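Long-range contact in 2-phospho-L-lactate guanylyltransferase (Methanosarcina mazei, PDB 2I5E), which probably catalyses the guanylylation of (2S)-2-phospholactate with GTP, giving lactyl-2-diphospho-5'-guanosine and diphosphate on the route to coenzyme F420: residues 109-120 with 158-169. Numbering follows the deposited sequence.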
loop_
_atom_site.group_PDB
_atom_site.type_symbol
_atom_site.label_atom_id
_atom_site.label_comp_id
_atom_site.label_asym_id
_atom_site.label_seq_id
_atom_site.Cartn_x
_atom_site.Cartn_y
_atom_site.Cartn_z
ATOM N N ILE A 109 -11.238 -10.671 4.325
ATOM C CA ILE A 109 -12.124 -9.932 3.409
ATOM C C ILE A 109 -13.549 -10.501 3.354
ATOM O O ILE A 109 -14.570 -9.764 3.467
ATOM C CB ILE A 109 -11.538 -9.815 2.033
ATOM C CG1 ILE A 109 -10.315 -8.935 2.056
ATOM C CG2 ILE A 109 -12.588 -9.132 0.991
ATOM C CD1 ILE A 109 -9.243 -9.356 0.874
ATOM N N SER A 110 -13.659 -11.800 3.178
ATOM C CA SER A 110 -14.976 -12.371 3.029
ATOM C C SER A 110 -15.716 -12.555 4.386
ATOM O O SER A 110 -16.811 -13.013 4.372
ATOM C CB SER A 110 -14.874 -13.713 2.298
ATOM O OG SER A 110 -13.875 -14.566 2.854
ATOM N N SER A 111 -15.108 -12.183 5.522
ATOM C CA SER A 111 -15.716 -12.226 6.884
ATOM C C SER A 111 -16.143 -10.847 7.287
ATOM O O SER A 111 -16.481 -10.619 8.441
ATOM C CB SER A 111 -14.703 -12.703 7.921
ATOM O OG SER A 111 -14.243 -13.980 7.481
ATOM N N THR A 112 -16.179 -9.916 6.334
ATOM C CA THR A 112 -16.518 -8.570 6.705
ATOM C C THR A 112 -17.867 -8.568 7.370
ATOM O O THR A 112 -18.702 -9.454 7.132
ATOM C CB THR A 112 -16.576 -7.621 5.532
ATOM O OG1 THR A 112 -16.826 -6.291 6.030
ATOM C CG2 THR A 112 -17.618 -8.049 4.508
ATOM N N GLU A 113 -18.097 -7.563 8.198
ATOM C CA GLU A 113 -19.334 -7.509 8.890
ATOM C C GLU A 113 -20.208 -6.548 8.116
ATOM O O GLU A 113 -21.419 -6.553 8.340
ATOM C CB GLU A 113 -19.137 -7.172 10.374
ATOM C CG GLU A 113 -19.037 -8.461 11.226
ATOM C CD GLU A 113 -18.357 -8.269 12.601
ATOM O OE1 GLU A 113 -18.110 -7.094 13.027
ATOM O OE2 GLU A 113 -18.092 -9.305 13.275
ATOM N N LYS A 114 -19.608 -5.819 7.150
ATOM C CA LYS A 114 -20.394 -4.926 6.248
ATOM C C LYS A 114 -21.012 -5.655 5.044
ATOM O O LYS A 114 -20.669 -6.800 4.764
ATOM C CB LYS A 114 -19.580 -3.719 5.712
ATOM C CG LYS A 114 -18.945 -2.823 6.799
ATOM C CD LYS A 114 -20.041 -2.229 7.679
ATOM C CE LYS A 114 -19.509 -1.692 9.002
ATOM N NZ LYS A 114 -19.640 -0.211 8.995
ATOM N N ASP A 115 -21.863 -4.940 4.317
ATOM C CA ASP A 115 -22.467 -5.402 3.095
ATOM C C ASP A 115 -21.491 -5.609 1.952
ATOM O O ASP A 115 -21.688 -6.541 1.124
ATOM C CB ASP A 115 -23.488 -4.396 2.662
ATOM C CG ASP A 115 -24.676 -4.355 3.586
ATOM O OD1 ASP A 115 -24.934 -5.335 4.327
ATOM O OD2 ASP A 115 -25.321 -3.304 3.596
ATOM N N VAL A 116 -20.499 -4.708 1.835
ATOM C CA VAL A 116 -19.398 -4.900 0.844
ATOM C C VAL A 116 -18.043 -4.729 1.450
ATOM O O VAL A 116 -17.887 -4.005 2.444
ATOM C CB VAL A 116 -19.663 -4.289 -0.584
ATOM C CG1 VAL A 116 -21.061 -3.610 -0.740
ATOM C CG2 VAL A 116 -18.441 -3.530 -1.242
ATOM N N CYS A 117 -17.071 -5.540 1.029
ATOM C CA CYS A 117 -15.709 -5.197 1.450
ATOM C C CYS A 117 -14.905 -4.880 0.230
ATOM O O CYS A 117 -14.943 -5.586 -0.803
ATOM C CB CYS A 117 -15.062 -6.282 2.253
ATOM S SG CYS A 117 -13.441 -5.892 2.873
ATOM N N ILE A 118 -14.191 -3.764 0.341
ATOM C CA ILE A 118 -13.363 -3.351 -0.724
ATOM C C ILE A 118 -11.890 -3.066 -0.390
ATOM O O ILE A 118 -11.570 -2.365 0.619
ATOM C CB ILE A 118 -14.063 -2.324 -1.518
ATOM C CG1 ILE A 118 -13.094 -1.551 -2.398
ATOM C CG2 ILE A 118 -14.951 -1.457 -0.654
ATOM C CD1 ILE A 118 -13.813 -0.681 -3.259
ATOM N N VAL A 119 -11.035 -3.695 -1.197
ATOM C CA VAL A 119 -9.585 -3.552 -1.232
ATOM C C VAL A 119 -9.064 -2.630 -2.369
ATOM O O VAL A 119 -9.212 -2.962 -3.579
ATOM C CB VAL A 119 -8.937 -4.952 -1.446
ATOM C CG1 VAL A 119 -7.440 -4.929 -1.127
ATOM C CG2 VAL A 119 -9.689 -5.948 -0.558
ATOM N N PRO A 120 -8.465 -1.473 -1.986
ATOM C CA PRO A 120 -7.958 -0.520 -2.966
ATOM C C PRO A 120 -6.748 -1.106 -3.611
ATOM O O PRO A 120 -6.033 -1.907 -2.965
ATOM C CB PRO A 120 -7.562 0.700 -2.154
ATOM C CG PRO A 120 -7.422 0.222 -0.686
ATOM C CD PRO A 120 -8.215 -1.058 -0.577
ATOM N N GLN A 158 -26.277 0.172 1.111
ATOM C CA GLN A 158 -25.349 -0.778 1.646
ATOM C C GLN A 158 -24.076 -0.146 2.241
ATOM O O GLN A 158 -23.512 0.804 1.688
ATOM C CB GLN A 158 -25.022 -1.720 0.528
ATOM C CG GLN A 158 -26.314 -2.482 0.068
ATOM C CD GLN A 158 -25.910 -3.657 -0.687
ATOM O OE1 GLN A 158 -25.571 -4.719 -0.106
ATOM N NE2 GLN A 158 -25.815 -3.475 -1.995
ATOM N N ASP A 159 -23.673 -0.641 3.397
ATOM C CA ASP A 159 -22.465 -0.129 4.031
ATOM C C ASP A 159 -21.203 -0.928 3.501
ATOM O O ASP A 159 -21.336 -2.004 2.858
ATOM C CB ASP A 159 -22.676 -0.090 5.579
ATOM C CG ASP A 159 -22.926 -1.477 6.193
ATOM O OD1 ASP A 159 -22.774 -2.505 5.461
ATOM O OD2 ASP A 159 -23.220 -1.546 7.448
ATOM N N PHE A 160 -19.996 -0.395 3.682
ATOM C CA PHE A 160 -18.825 -1.016 3.065
ATOM C C PHE A 160 -17.724 -0.894 4.087
ATOM O O PHE A 160 -17.721 0.073 4.854
ATOM C CB PHE A 160 -18.426 -0.403 1.699
ATOM C CG PHE A 160 -18.153 1.096 1.733
ATOM C CD1 PHE A 160 -16.886 1.593 2.139
ATOM C CD2 PHE A 160 -19.144 2.021 1.341
ATOM C CE1 PHE A 160 -16.599 2.971 2.198
ATOM C CE2 PHE A 160 -18.864 3.387 1.401
ATOM C CZ PHE A 160 -17.559 3.851 1.825
ATOM N N GLU A 161 -16.875 -1.913 4.148
ATOM C CA GLU A 161 -15.625 -1.877 4.782
ATOM C C GLU A 161 -14.525 -1.665 3.729
ATOM O O GLU A 161 -14.496 -2.380 2.737
ATOM C CB GLU A 161 -15.389 -3.240 5.377
ATOM C CG GLU A 161 -14.353 -3.165 6.421
ATOM C CD GLU A 161 -13.900 -4.489 6.899
ATOM O OE1 GLU A 161 -14.688 -5.449 6.911
ATOM O OE2 GLU A 161 -12.696 -4.581 7.194
ATOM N N ILE A 162 -13.583 -0.732 4.001
ATOM C CA ILE A 162 -12.288 -0.585 3.289
ATOM C C ILE A 162 -11.302 -1.500 3.977
ATOM O O ILE A 162 -10.961 -1.268 5.135
ATOM C CB ILE A 162 -11.699 0.860 3.368
ATOM C CG1 ILE A 162 -12.709 1.912 2.834
ATOM C CG2 ILE A 162 -10.333 0.952 2.594
ATOM C CD1 ILE A 162 -13.175 1.603 1.497
ATOM N N TYR A 163 -10.822 -2.508 3.252
ATOM C CA TYR A 163 -9.862 -3.417 3.798
ATOM C C TYR A 163 -8.486 -2.808 3.626
ATOM O O TYR A 163 -8.076 -2.640 2.501
ATOM C CB TYR A 163 -9.885 -4.752 2.983
ATOM C CG TYR A 163 -9.075 -5.850 3.639
ATOM C CD1 TYR A 163 -9.460 -6.364 4.845
ATOM C CD2 TYR A 163 -7.919 -6.345 3.062
ATOM C CE1 TYR A 163 -8.720 -7.348 5.492
ATOM C CE2 TYR A 163 -7.138 -7.355 3.694
ATOM C CZ TYR A 163 -7.589 -7.847 4.876
ATOM O OH TYR A 163 -6.890 -8.799 5.521
ATOM N N ASP A 164 -7.759 -2.529 4.701
ATOM C CA ASP A 164 -6.545 -1.735 4.646
ATOM C C ASP A 164 -5.333 -2.633 4.754
ATOM O O ASP A 164 -4.834 -2.866 5.825
ATOM C CB ASP A 164 -6.545 -0.716 5.806
ATOM C CG ASP A 164 -5.226 0.021 5.921
ATOM O OD1 ASP A 164 -4.575 0.289 4.873
ATOM O OD2 ASP A 164 -4.787 0.299 7.049
ATOM N N SER A 165 -4.818 -3.108 3.634
ATOM C CA SER A 165 -3.749 -4.052 3.604
ATOM C C SER A 165 -2.783 -3.572 2.509
ATOM O O SER A 165 -3.180 -3.487 1.368
ATOM C CB SER A 165 -4.312 -5.397 3.086
ATOM O OG SER A 165 -3.244 -6.289 2.906
ATOM N N PHE A 166 -1.507 -3.445 2.841
ATOM C CA PHE A 166 -0.423 -3.173 1.924
ATOM C C PHE A 166 -0.295 -4.364 0.929
ATOM O O PHE A 166 -0.042 -4.153 -0.260
ATOM C CB PHE A 166 0.892 -2.980 2.750
ATOM C CG PHE A 166 2.100 -2.435 1.963
ATOM C CD1 PHE A 166 2.531 -1.150 2.134
ATOM C CD2 PHE A 166 2.806 -3.238 1.078
ATOM C CE1 PHE A 166 3.685 -0.677 1.456
ATOM C CE2 PHE A 166 3.899 -2.774 0.350
ATOM C CZ PHE A 166 4.348 -1.519 0.544
HETATM N N MSE A 167 -0.370 -5.599 1.419
HETATM C CA MSE A 167 -0.046 -6.748 0.575
HETATM C C MSE A 167 -1.193 -6.977 -0.426
HETATM O O MSE A 167 -0.929 -7.202 -1.593
HETATM C CB MSE A 167 0.146 -7.999 1.397
HETATM C CG MSE A 167 1.316 -7.950 2.411
HETATM SE SE MSE A 167 3.051 -7.560 1.678
HETATM C CE MSE A 167 3.607 -6.101 2.975
ATOM N N ALA A 168 -2.457 -6.894 0.019
ATOM C CA ALA A 168 -3.573 -7.145 -0.887
ATOM C C ALA A 168 -3.770 -5.896 -1.804
ATOM O O ALA A 168 -4.424 -5.941 -2.846
ATOM C CB ALA A 168 -4.911 -7.435 -0.058
ATOM N N GLY A 169 -3.206 -4.780 -1.407
ATOM C CA GLY A 169 -3.254 -3.615 -2.250
ATOM C C GLY A 169 -2.144 -3.384 -3.251
ATOM O O GLY A 169 -2.217 -2.431 -4.026
HETATM O O HOH W 1 -23.854 -6.347 -0.983
#
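Val-116 and Phe-160, Cys-117 and Glu-161, and Ile-118 and Ile-162 pair in parallel register, adding 160-162 as an edge strand, within this chain, of the mixed sheet of this GT-A-like nucleotidyltransferase. Backbone bonds alternate along the pair, the straightest running from Ile-118 N to Glu-161 O at 2.8 Å and 173°. Where the strands begin, side chains take over: Asp-115 N points nearly down the C-O axis of Asp-159 OD1 (2.8 Å), while Asp-159 N returns a bond to Asp-115 OD2 from above the carboxylate plane. The two carboxylates thus come close, with OD2 of Asp-115 3.3 Å from OD1 of Asp-159; Lys-114 NZ, 4.1 Å from Asp-159 OD2 and too far for a salt bridge, may partly offset their charge. An alanine in place of Asp-159 would probably leave Asp-115 N without its side-chain acceptor and the ammonium of Lys-114 without the nearby carboxylate. On the Cys-117 face, Glu-161, with CG anti to the backbone N (chi1 -161°) and the chain extended beyond it, accepts a very short bond from Thr-112 OG1 at its OE1; the same hydroxyl closes an ST turn by accepting from Lys-114 N. CG1 of Ile-109 lies over one face of the Tyr-163 ring, a CH-pi contact 3.6 Å from the centroid. Farther out, helix 145-154 packs on the opposite face through Phe-146, against Ile-118 and Ile-162, and the Tyr-163 hydroxyl hydrogen-bonds to Glu-108 OE2.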